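Local coordinates for twitching motility protein PilT (Aquifex aeolicus, PDB 2EYU) that probably powers the retraction of type IV pili in twitching motility, acting as an ATP-driven motor of the P-loop NTPase class, at residues Y55-E61 with E97-F103; R23-I28 with A120-V126; A43-D47 with Y66-K71; G35-T41 with I166-L170. The protein carries 1 engineered substitution. All coordinates share one frame; numbering follows the deposited sequence.

Contact 1. Residues Y55-E61 with E97-F103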
# COMPACT_ATOMS: atom_id res chain seq x y z
N TYR A 55 -3.63 -2.18 -20.68
CA TYR A 55 -2.78 -1.05 -20.36
C TYR A 55 -1.32 -1.30 -20.74
O TYR A 55 -0.96 -2.44 -21.03
CB TYR A 55 -2.75 -0.78 -18.86
CG TYR A 55 -3.97 -0.21 -18.20
CD1 TYR A 55 -4.99 0.37 -18.92
CD2 TYR A 55 -4.07 -0.26 -16.81
CE1 TYR A 55 -6.11 0.89 -18.28
CE2 TYR A 55 -5.18 0.25 -16.17
CZ TYR A 55 -6.19 0.82 -16.91
OH TYR A 55 -7.29 1.34 -16.26
N HIS A 56 -0.53 -0.25 -20.69
CA HIS A 56 0.92 -0.28 -20.66
C HIS A 56 1.36 -0.26 -19.19
O HIS A 56 0.99 0.69 -18.50
CB HIS A 56 1.56 0.88 -21.38
CG HIS A 56 3.03 0.76 -21.58
ND1 HIS A 56 3.76 -0.36 -21.22
CD2 HIS A 56 3.92 1.64 -22.10
CE1 HIS A 56 5.03 -0.16 -21.51
NE2 HIS A 56 5.16 1.04 -22.05
N ILE A 57 2.10 -1.29 -18.76
CA ILE A 57 2.44 -1.33 -17.32
C ILE A 57 3.96 -1.34 -17.17
O ILE A 57 4.67 -2.13 -17.79
CB ILE A 57 1.80 -2.51 -16.58
CG1 ILE A 57 0.27 -2.57 -16.56
CG2 ILE A 57 2.22 -2.59 -15.11
CD1 ILE A 57 -0.27 -3.83 -15.89
N ILE A 58 4.50 -0.44 -16.34
CA ILE A 58 5.96 -0.44 -16.23
C ILE A 58 6.32 -0.72 -14.78
O ILE A 58 5.75 -0.12 -13.86
CB ILE A 58 6.57 0.87 -16.74
CG1 ILE A 58 6.30 1.13 -18.23
CG2 ILE A 58 8.06 0.95 -16.43
CD1 ILE A 58 7.26 2.12 -18.86
N THR A 59 7.26 -1.64 -14.59
CA THR A 59 7.69 -2.02 -13.24
C THR A 59 9.18 -1.76 -13.07
O THR A 59 9.95 -1.88 -14.01
CB THR A 59 7.40 -3.51 -12.97
OG1 THR A 59 7.50 -4.23 -14.21
CG2 THR A 59 5.98 -3.74 -12.48
N ILE A 60 9.57 -1.38 -11.87
CA ILE A 60 10.90 -1.05 -11.41
C ILE A 60 11.14 -1.77 -10.09
O ILE A 60 10.58 -1.27 -9.11
CB ILE A 60 11.03 0.46 -11.16
CG1 ILE A 60 10.59 1.31 -12.36
CG2 ILE A 60 12.43 0.84 -10.71
CD1 ILE A 60 10.17 2.70 -11.90
N GLU A 61 11.90 -2.87 -10.06
CA GLU A 61 12.03 -3.73 -8.89
C GLU A 61 13.49 -4.07 -8.62
O GLU A 61 14.28 -4.22 -9.56
CB GLU A 61 11.21 -5.01 -9.07
CG GLU A 61 9.76 -4.81 -9.49
CD GLU A 61 9.03 -6.03 -9.98
OE1 GLU A 61 8.86 -6.99 -9.20
OE2 GLU A 61 8.59 -6.07 -11.15
N GLU A 97 7.66 7.88 -20.83
CA GLU A 97 7.15 6.79 -21.66
C GLU A 97 5.62 6.80 -21.67
O GLU A 97 5.07 6.26 -22.62
CB GLU A 97 7.64 5.41 -21.22
CG GLU A 97 8.32 4.61 -22.32
CD GLU A 97 7.40 4.10 -23.40
OE1 GLU A 97 6.63 3.14 -23.14
OE2 GLU A 97 7.41 4.65 -24.53
N ASP A 98 5.02 7.38 -20.65
CA ASP A 98 3.59 7.60 -20.51
C ASP A 98 2.80 6.34 -20.22
O ASP A 98 1.81 6.04 -20.91
CB ASP A 98 3.04 8.24 -21.79
CG ASP A 98 2.43 9.60 -21.59
OD1 ASP A 98 1.18 9.71 -21.65
OD2 ASP A 98 3.18 10.57 -21.39
N PRO A 99 3.11 5.53 -19.22
CA PRO A 99 2.31 4.30 -19.17
C PRO A 99 1.06 4.54 -18.33
O PRO A 99 0.88 5.64 -17.78
CB PRO A 99 3.31 3.34 -18.51
CG PRO A 99 4.04 4.20 -17.54
CD PRO A 99 4.06 5.59 -18.12
N ASP A 100 0.20 3.55 -18.23
CA ASP A 100 -1.04 3.66 -17.47
C ASP A 100 -0.81 3.42 -15.98
O ASP A 100 -1.57 3.90 -15.15
CB ASP A 100 -2.08 2.63 -17.91
CG ASP A 100 -2.54 2.82 -19.34
OD1 ASP A 100 -3.44 3.66 -19.51
OD2 ASP A 100 -1.99 2.10 -20.20
N VAL A 101 0.23 2.63 -15.75
CA VAL A 101 0.56 2.15 -14.42
C VAL A 101 2.08 2.09 -14.28
O VAL A 101 2.75 1.66 -15.21
CB VAL A 101 0.02 0.75 -14.13
CG1 VAL A 101 0.55 0.25 -12.78
CG2 VAL A 101 -1.50 0.68 -14.12
N ILE A 102 2.60 2.52 -13.14
CA ILE A 102 4.00 2.28 -12.84
C ILE A 102 4.12 1.64 -11.46
O ILE A 102 3.41 2.08 -10.55
CB ILE A 102 4.87 3.53 -12.78
CG1 ILE A 102 6.31 3.26 -12.33
CG2 ILE A 102 4.23 4.55 -11.85
CD1 ILE A 102 7.34 3.47 -13.42
N PHE A 103 5.01 0.67 -11.28
CA PHE A 103 5.21 0.19 -9.90
C PHE A 103 6.66 0.51 -9.55
O PHE A 103 7.53 0.06 -10.30
CB PHE A 103 4.82 -1.27 -9.80
CG PHE A 103 5.30 -2.03 -8.58
CD1 PHE A 103 5.30 -1.48 -7.31
CD2 PHE A 103 5.77 -3.34 -8.73
CE1 PHE A 103 5.75 -2.19 -6.21
CE2 PHE A 103 6.22 -4.05 -7.64
CZ PHE A 103 6.23 -3.48 -6.38

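Contact 2. Residues R23-I28 with A120-V126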
# COMPACT_ATOMS: atom_id res chain seq x y z
N ARG A 23 -8.75 2.73 -10.39
CA ARG A 23 -8.52 4.19 -10.39
C ARG A 23 -7.61 4.55 -11.56
O ARG A 23 -6.74 3.77 -11.95
CB ARG A 23 -7.96 4.66 -9.06
CG ARG A 23 -8.62 4.12 -7.81
CD ARG A 23 -9.79 4.94 -7.31
NE ARG A 23 -10.02 4.75 -5.88
CZ ARG A 23 -11.19 4.53 -5.29
NH1 ARG A 23 -12.30 4.46 -6.02
NH2 ARG A 23 -11.27 4.37 -3.98
N LYS A 24 -7.78 5.73 -12.16
CA LYS A 24 -7.04 6.16 -13.32
C LYS A 24 -5.76 6.92 -13.02
O LYS A 24 -4.95 7.10 -13.94
CB LYS A 24 -7.94 7.06 -14.19
CG LYS A 24 -8.43 8.30 -13.46
CD LYS A 24 -7.61 9.53 -13.83
CE LYS A 24 -8.25 10.26 -15.01
NZ LYS A 24 -9.73 10.20 -14.94
N MSE A 25 -5.53 7.39 -11.79
CA MSE A 25 -4.26 8.00 -11.40
C MSE A 25 -4.16 8.04 -9.88
O MSE A 25 -5.13 7.70 -9.20
CB MSE A 25 -4.04 9.41 -11.97
CG MSE A 25 -5.01 10.44 -11.39
SE MSE A 25 -4.60 12.24 -11.99
CE MSE A 25 -5.32 11.89 -13.75
N GLY A 26 -2.99 8.44 -9.37
CA GLY A 26 -2.91 8.54 -7.92
C GLY A 26 -2.03 7.45 -7.33
O GLY A 26 -1.54 6.62 -8.10
N LEU A 27 -1.89 7.50 -6.02
CA LEU A 27 -0.89 6.64 -5.38
C LEU A 27 -1.46 5.53 -4.51
O LEU A 27 -2.31 5.68 -3.64
CB LEU A 27 0.05 7.55 -4.57
CG LEU A 27 1.25 6.85 -3.93
CD1 LEU A 27 2.31 6.55 -4.99
CD2 LEU A 27 1.80 7.71 -2.80
N ILE A 28 -0.99 4.30 -4.74
CA ILE A 28 -1.41 3.16 -3.92
C ILE A 28 -0.18 2.64 -3.18
O ILE A 28 0.79 2.35 -3.90
CB ILE A 28 -1.98 2.00 -4.73
CG1 ILE A 28 -3.33 2.33 -5.38
CG2 ILE A 28 -2.06 0.74 -3.89
CD1 ILE A 28 -3.71 1.42 -6.54
N ALA A 120 1.98 10.39 -9.98
CA ALA A 120 0.63 10.15 -9.48
C ALA A 120 -0.27 11.34 -9.79
O ALA A 120 -1.46 11.14 -9.99
CB ALA A 120 0.60 9.88 -7.99
N GLU A 121 0.25 12.57 -9.81
CA GLU A 121 -0.62 13.70 -10.07
C GLU A 121 -0.88 14.03 -11.54
O GLU A 121 -1.88 14.68 -11.85
CB GLU A 121 -0.02 15.00 -9.49
CG GLU A 121 -1.05 16.13 -9.61
CD GLU A 121 -0.55 17.42 -8.99
OE1 GLU A 121 -1.21 18.48 -9.13
OE2 GLU A 121 0.52 17.35 -8.35
N THR A 122 -0.02 13.63 -12.46
CA THR A 122 -0.18 13.93 -13.87
C THR A 122 -0.76 12.76 -14.67
O THR A 122 -0.36 12.50 -15.80
CB THR A 122 1.20 14.27 -14.47
OG1 THR A 122 2.01 13.08 -14.34
CG2 THR A 122 1.93 15.35 -13.69
N GLY A 123 -1.72 12.01 -14.14
CA GLY A 123 -2.39 11.01 -14.92
C GLY A 123 -1.82 9.62 -14.88
O GLY A 123 -2.04 8.82 -15.78
N HIS A 124 -1.12 9.23 -13.81
CA HIS A 124 -0.72 7.83 -13.76
C HIS A 124 -1.05 7.20 -12.42
O HIS A 124 -1.03 7.87 -11.40
CB HIS A 124 0.79 7.70 -13.99
CG HIS A 124 1.27 8.49 -15.17
ND1 HIS A 124 1.67 9.80 -15.09
CD2 HIS A 124 1.42 8.12 -16.47
CE1 HIS A 124 2.03 10.22 -16.29
NE2 HIS A 124 1.90 9.22 -17.14
N LEU A 125 -1.33 5.90 -12.49
CA LEU A 125 -1.61 5.09 -11.31
C LEU A 125 -0.27 4.59 -10.77
O LEU A 125 0.49 3.93 -11.49
CB LEU A 125 -2.53 3.92 -11.63
CG LEU A 125 -3.01 3.15 -10.39
CD1 LEU A 125 -3.73 4.06 -9.42
CD2 LEU A 125 -3.94 2.00 -10.77
N VAL A 126 0.04 4.92 -9.52
CA VAL A 126 1.37 4.57 -9.02
C VAL A 126 1.27 3.61 -7.83
O VAL A 126 0.62 3.92 -6.84
CB VAL A 126 2.18 5.81 -8.64
CG1 VAL A 126 3.55 5.41 -8.12
CG2 VAL A 126 2.33 6.75 -9.84

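Contact 3. Residues A43-D47 with Y66-K71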
# COMPACT_ATOMS: atom_id res chain seq x y z
N ALA A 43 1.77 -7.79 -6.50
CA ALA A 43 1.85 -8.58 -7.73
C ALA A 43 0.49 -9.15 -8.10
O ALA A 43 0.09 -9.25 -9.27
CB ALA A 43 2.94 -9.62 -7.53
N SER A 44 -0.28 -9.56 -7.09
CA SER A 44 -1.62 -10.06 -7.32
C SER A 44 -2.54 -8.97 -7.87
O SER A 44 -3.39 -9.25 -8.72
CB SER A 44 -2.24 -10.64 -6.05
OG SER A 44 -3.65 -10.79 -6.28
N MSE A 45 -2.39 -7.75 -7.36
CA MSE A 45 -3.19 -6.61 -7.81
C MSE A 45 -2.77 -6.15 -9.19
O MSE A 45 -3.59 -5.85 -10.07
CB MSE A 45 -3.05 -5.40 -6.89
CG MSE A 45 -3.54 -5.55 -5.47
SE MSE A 45 -3.23 -4.00 -4.37
CE MSE A 45 -4.41 -2.91 -5.45
N ILE A 46 -1.48 -6.08 -9.50
CA ILE A 46 -1.10 -5.75 -10.87
C ILE A 46 -1.51 -6.83 -11.84
O ILE A 46 -1.96 -6.62 -12.97
CB ILE A 46 0.42 -5.51 -10.93
CG1 ILE A 46 0.89 -4.24 -10.22
CG2 ILE A 46 0.92 -5.54 -12.37
CD1 ILE A 46 2.41 -4.19 -10.17
N ASP A 47 -1.37 -8.10 -11.43
CA ASP A 47 -1.73 -9.17 -12.36
C ASP A 47 -3.24 -9.19 -12.66
O ASP A 47 -3.58 -9.69 -13.73
CB ASP A 47 -1.33 -10.55 -11.85
CG ASP A 47 -1.40 -11.58 -12.97
OD1 ASP A 47 -2.15 -12.56 -12.82
OD2 ASP A 47 -0.71 -11.39 -14.00
N TYR A 66 8.36 -11.41 -8.98
CA TYR A 66 7.40 -12.31 -9.65
C TYR A 66 7.39 -11.90 -11.11
O TYR A 66 7.46 -10.70 -11.41
CB TYR A 66 6.10 -12.21 -8.93
CG TYR A 66 4.75 -12.73 -9.26
CD1 TYR A 66 3.98 -13.30 -8.24
CD2 TYR A 66 4.16 -12.66 -10.53
CE1 TYR A 66 2.71 -13.79 -8.47
CE2 TYR A 66 2.89 -13.15 -10.77
CZ TYR A 66 2.17 -13.72 -9.74
OH TYR A 66 0.90 -14.21 -9.95
N VAL A 67 7.33 -12.87 -12.02
CA VAL A 67 7.32 -12.48 -13.43
C VAL A 67 5.90 -12.53 -13.98
O VAL A 67 5.12 -13.46 -13.79
CB VAL A 67 8.24 -13.33 -14.31
CG1 VAL A 67 9.50 -13.71 -13.55
CG2 VAL A 67 7.49 -14.56 -14.81
N PHE A 68 5.57 -11.47 -14.71
CA PHE A 68 4.17 -11.40 -15.16
C PHE A 68 4.01 -12.02 -16.54
O PHE A 68 4.84 -11.71 -17.39
CB PHE A 68 3.71 -9.94 -15.16
CG PHE A 68 3.36 -9.42 -13.77
CD1 PHE A 68 4.07 -8.39 -13.20
CD2 PHE A 68 2.32 -10.00 -13.06
CE1 PHE A 68 3.74 -7.94 -11.93
CE2 PHE A 68 1.98 -9.56 -11.80
CZ PHE A 68 2.70 -8.52 -11.24
N LYS A 69 2.98 -12.84 -16.66
CA LYS A 69 2.44 -13.49 -17.84
C LYS A 69 2.03 -12.44 -18.86
O LYS A 69 1.63 -11.33 -18.48
CB LYS A 69 1.23 -14.35 -17.47
CG LYS A 69 1.40 -15.85 -17.42
CD LYS A 69 0.36 -16.58 -18.27
CE LYS A 69 0.04 -17.96 -17.72
NZ LYS A 69 -0.09 -18.99 -18.79
N HIS A 70 2.07 -12.72 -20.17
CA HIS A 70 1.55 -11.67 -21.05
C HIS A 70 0.10 -12.00 -21.44
O HIS A 70 -0.13 -12.80 -22.33
CB HIS A 70 2.40 -11.45 -22.29
CG HIS A 70 1.71 -10.54 -23.27
ND1 HIS A 70 1.58 -10.83 -24.61
CD2 HIS A 70 1.11 -9.33 -23.10
CE1 HIS A 70 0.94 -9.85 -25.21
NE2 HIS A 70 0.64 -8.92 -24.32
N LYS A 71 -0.80 -11.33 -20.75
CA LYS A 71 -2.25 -11.42 -20.78
C LYS A 71 -2.86 -10.29 -21.59
O LYS A 71 -2.52 -10.15 -22.77
CB LYS A 71 -2.77 -11.42 -19.33
CG LYS A 71 -2.38 -12.71 -18.60
CD LYS A 71 -2.78 -12.69 -17.14
CE LYS A 71 -3.00 -14.06 -16.54
NZ LYS A 71 -4.13 -14.82 -17.15

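Contact 4. Residues G35-T41 with I166-L170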
# COMPACT_ATOMS: atom_id res chain seq x y z
N GLY A 35 9.62 -9.57 4.88
CA GLY A 35 8.80 -10.74 4.67
C GLY A 35 7.34 -10.59 5.07
O GLY A 35 6.80 -11.59 5.56
N SER A 36 6.74 -9.43 4.86
CA SER A 36 5.36 -9.10 5.18
C SER A 36 4.37 -9.56 4.12
O SER A 36 3.16 -9.44 4.34
CB SER A 36 5.22 -7.56 5.26
OG SER A 36 5.63 -7.05 3.99
N GLY A 37 4.91 -10.02 2.99
CA GLY A 37 4.10 -10.44 1.86
C GLY A 37 3.65 -9.29 0.97
O GLY A 37 2.77 -9.43 0.12
N LYS A 38 4.25 -8.12 1.14
CA LYS A 38 3.75 -6.95 0.41
C LYS A 38 3.99 -7.02 -1.08
O LYS A 38 3.17 -6.57 -1.89
CB LYS A 38 4.36 -5.71 1.05
CG LYS A 38 5.77 -5.34 0.65
CD LYS A 38 6.27 -4.29 1.64
CE LYS A 38 7.74 -4.54 1.97
NZ LYS A 38 8.58 -4.06 0.82
N SER A 39 5.10 -7.58 -1.52
CA SER A 39 5.32 -7.76 -2.95
C SER A 39 4.26 -8.70 -3.54
O SER A 39 3.80 -8.49 -4.66
CB SER A 39 6.73 -8.29 -3.23
OG SER A 39 6.64 -9.67 -3.54
N THR A 40 3.86 -9.72 -2.80
CA THR A 40 2.86 -10.68 -3.25
C THR A 40 1.50 -10.01 -3.42
O THR A 40 0.72 -10.32 -4.33
CB THR A 40 2.73 -11.85 -2.25
OG1 THR A 40 3.93 -12.62 -2.27
CG2 THR A 40 1.59 -12.76 -2.67
N THR A 41 1.17 -9.07 -2.54
CA THR A 41 -0.10 -8.34 -2.71
C THR A 41 -0.05 -7.49 -3.97
O THR A 41 -0.88 -7.60 -4.86
CB THR A 41 -0.38 -7.50 -1.45
OG1 THR A 41 -0.56 -8.47 -0.40
CG2 THR A 41 -1.66 -6.66 -1.51
N ILE A 166 -2.27 -0.02 2.19
CA ILE A 166 -2.44 -1.30 2.85
C ILE A 166 -1.20 -1.62 3.69
O ILE A 166 -0.13 -1.65 3.07
CB ILE A 166 -2.57 -2.43 1.81
CG1 ILE A 166 -3.48 -2.12 0.62
CG2 ILE A 166 -2.99 -3.73 2.50
CD1 ILE A 166 -3.80 -3.36 -0.19
N SER A 167 -1.36 -1.83 4.98
CA SER A 167 -0.29 -2.24 5.88
C SER A 167 -0.44 -3.74 6.14
O SER A 167 -1.45 -4.13 6.70
CB SER A 167 -0.38 -1.48 7.19
OG SER A 167 0.60 -0.47 7.31
N GLN A 168 0.50 -4.61 5.76
CA GLN A 168 0.24 -6.05 5.90
C GLN A 168 1.19 -6.72 6.89
O GLN A 168 2.32 -6.30 7.05
CB GLN A 168 0.41 -6.79 4.57
CG GLN A 168 -0.72 -6.69 3.56
CD GLN A 168 -0.20 -6.99 2.16
OE1 GLN A 168 0.52 -7.98 2.01
NE2 GLN A 168 -0.50 -6.13 1.21
N ARG A 169 0.69 -7.80 7.48
CA ARG A 169 1.52 -8.75 8.21
C ARG A 169 0.95 -10.15 7.97
O ARG A 169 -0.26 -10.32 7.86
CB ARG A 169 1.58 -8.43 9.69
CG ARG A 169 2.80 -9.01 10.40
CD ARG A 169 2.82 -8.60 11.86
NE ARG A 169 3.58 -7.36 12.05
CZ ARG A 169 4.48 -7.16 13.00
NH1 ARG A 169 4.74 -8.12 13.88
NH2 ARG A 169 5.11 -6.00 13.08
N LEU A 170 1.86 -11.11 7.88
CA LEU A 170 1.52 -12.52 7.70
C LEU A 170 1.67 -13.25 9.02
O LEU A 170 2.77 -13.23 9.58
CB LEU A 170 2.42 -13.13 6.62
CG LEU A 170 2.14 -12.74 5.17
CD1 LEU A 170 3.38 -12.96 4.31
CD2 LEU A 170 0.98 -13.53 4.61

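Contact 1. Residues Y55-E61 with E97-F103
The carbonyl O of His-56 takes two N-H groups from the place where strand 101-104 begins: Asp-100 N at 3.0 Å, lying in the carbonyl plane, and, more weakly, Val-101 N. Asp-100 also grips the other end of the same residue: its OD2 accepts His-56 N through its anti lone pair, at 2.8 Å. Its carboxylate stacks on the Tyr-55 ring with the two planes 21° apart, and CB sits over the ring face. From here 56-61 and 101-104 run on as adjacent parallel strands in the mixed sheet of the P-loop NTPase core, joined by Ile-58 N to Val-101 O, Phe-103 N to Ile-58 O and Ile-60 N to Phe-103 O. On one face Thr-59 CG2 meets the edge of the Phe-103 ring at CD2 (3.8 Å). On the other, Ile-60 CD1 and Ile-102 CD1 are pressed to 3.3 Å under helix 87-97. With CG anti to the backbone N (chi1 -170°), the His-56 imidazole swings beneath Pro-99 CB and puts NE2 2.8 Å from Glu-97 OE1, which lies in the ring plane. ND1 bonds to Ile-74 O on the next strand, so the ring is fixed at both nitrogens.

Contact 2. Residues R23-I28 with A120-V126
The peptide carbonyl of His-124 accepts a hydrogen bond from Gly-26 N, which comes in 38° out of the carbonyl plane, 2.9 Å from His-124 O. The imidazole of the same residue has Thr-122 OG1 at its edge, in plane, and hydrogen-bonds through ND1 to Ala-119 O. Beyond Gly-26 the bonds straighten: Val-126 N to Gly-26 O and Ile-28 N to Val-126 O, the latter 2.7 Å with an N-H...O angle of 174°. Strands 26-31 and 125-130 pair in parallel. Met-25, modelled as selenomethionine, bends at its end to bring CE tightly against Gly-123 CA (3.3 Å). Leu-27 CD1 lies against Val-126 CG1 at 3.6 Å. On the opposite face of the sheet Leu-125, its CG anti to the backbone N (chi1 -172°), spreads its methyls, CD1 to Ile-28 CD1 (3.9 Å) and CD2 to Arg-23 O (3.5 Å). With an alanine in place of Leu-125 both methyls would go, and Ile-28 CD1 would probably face a gap. Ala-120, in the last turn of helix 110-121, sets its CB against the Gly-26 backbone, while strand 125-130 runs between strands 26-31 and 101-104, and strand 26-31 is flanked beyond by strand 162-171.

Contact 3. Residues A43-D47 with Y66-K71
Two first torsions aim the aromatic rings of the loop at the helix: Tyr-66 has CG anti to its backbone N (chi1 170°), whereas Phe-68 has it anti to the carbonyl carbon (chi1 -79°), and the two rings reach Ala-43 from different directions. The contact belongs to the P-loop NTPase fold, where helix 38-52, which follows the probable Walker A loop, is flanked here by the connection between strands 56-61 and 74-79. The Ala-43 methyl touches both rings. It sits over one face of Tyr-66, its CB 4.1 Å from that ring's centroid, and it also lies 3.9 Å from Phe-68 CZ. Phe-68 makes the larger contact with the helix. Its edge is turned to the helix backbone, with CE2 3.2 Å from Ala-43 O, an oxygen that also accepts the helical bond from Asp-47 N; the slightly positive ring hydrogens probably suit that carbonyl. Over one face of the same ring comes Ile-46 CG2 in a CH-pi contact, 4.0 Å from the centroid, the two side chains crossing at about a right angle. Asp-47 slides past Phe-68 in the opposite direction, its carboxylate plane only 11° from the ring plane. Strand 74-79 adds to the packing of the ring through Val-75 and Gln-77, and Pro-6 touches Tyr-66. At the outer end Lys-71 crosses Asp-47 without closing a salt bridge: CD is 4.0 Å from Asp-47 OD2, and NZ remains 5.3 Å from Asp-47 OD1.

Contact 4. Residues G35-T41 with I166-L170
Where the loop nears strand 162-171, Ser-36 CA comes 4.9 Å from Arg-169 CA, and Gly-37, with positive phi (82°), makes the turn that leads into helix 38-52 from its N-cap position. The absence of a side chain there lets Leu-170 lie against the backbone: its CD1 is 3.5 Å from Ser-36 O and 3.6 Å from Gly-37 N. Ser-36 presents CB to Gln-168 O, while its OG turns back to its own loop, taking a weak bond from Lys-38 N and making another weak one with Pro-33 O. The sequence and the strand-loop-helix course are consistent with a Walker A P-loop, in which Gly-37, Lys-38 and Ser-39 would help hold nucleotide phosphate; strand 162-171 runs alongside and pairs with strand 26-31, from which that loop emerges. Gln-168 is the side chain that bridges to the helix. Its CB passes Ser-36 O at 3.8 Å, and its extended chain carries the amide group to Thr-41, whose side chain comes from the opposite direction with OG1 anti to the carbonyl carbon (chi1 -65°). Cutting Gln-168 back to an alanine would remove this amide and would probably open a gap under the first helical turn, leaving the Thr-41 hydroxyl without a polar neighbour on the strand. Two residues earlier on the strand, Ile-166 CD1 rests 4.1 Å from Thr-41 CG2.

Contacts 1 and 2 are both parallel strand pairings of one sheet and meet directly, with Ile-102 N lying 3.0 Å from Leu-125 O in a probable hydrogen bond between strands 101-104 and 125-130. Contact 1 is the more buried; contact 2 is partly exposed where its loop and helix end reach the surface. Contacts 3 and 4 share helix 38-52 instead: one packs aromatic rings of a surface loop on it without a hydrogen bond between the segments, the other sets its N-terminal end and the preceding loop beside an inner strand. Ile-46 connects contacts 1 and 3, its CD1 reaching the Phe-103 ring. Backbone bonding thus dominates within the sheet, side-chain packing around the helix.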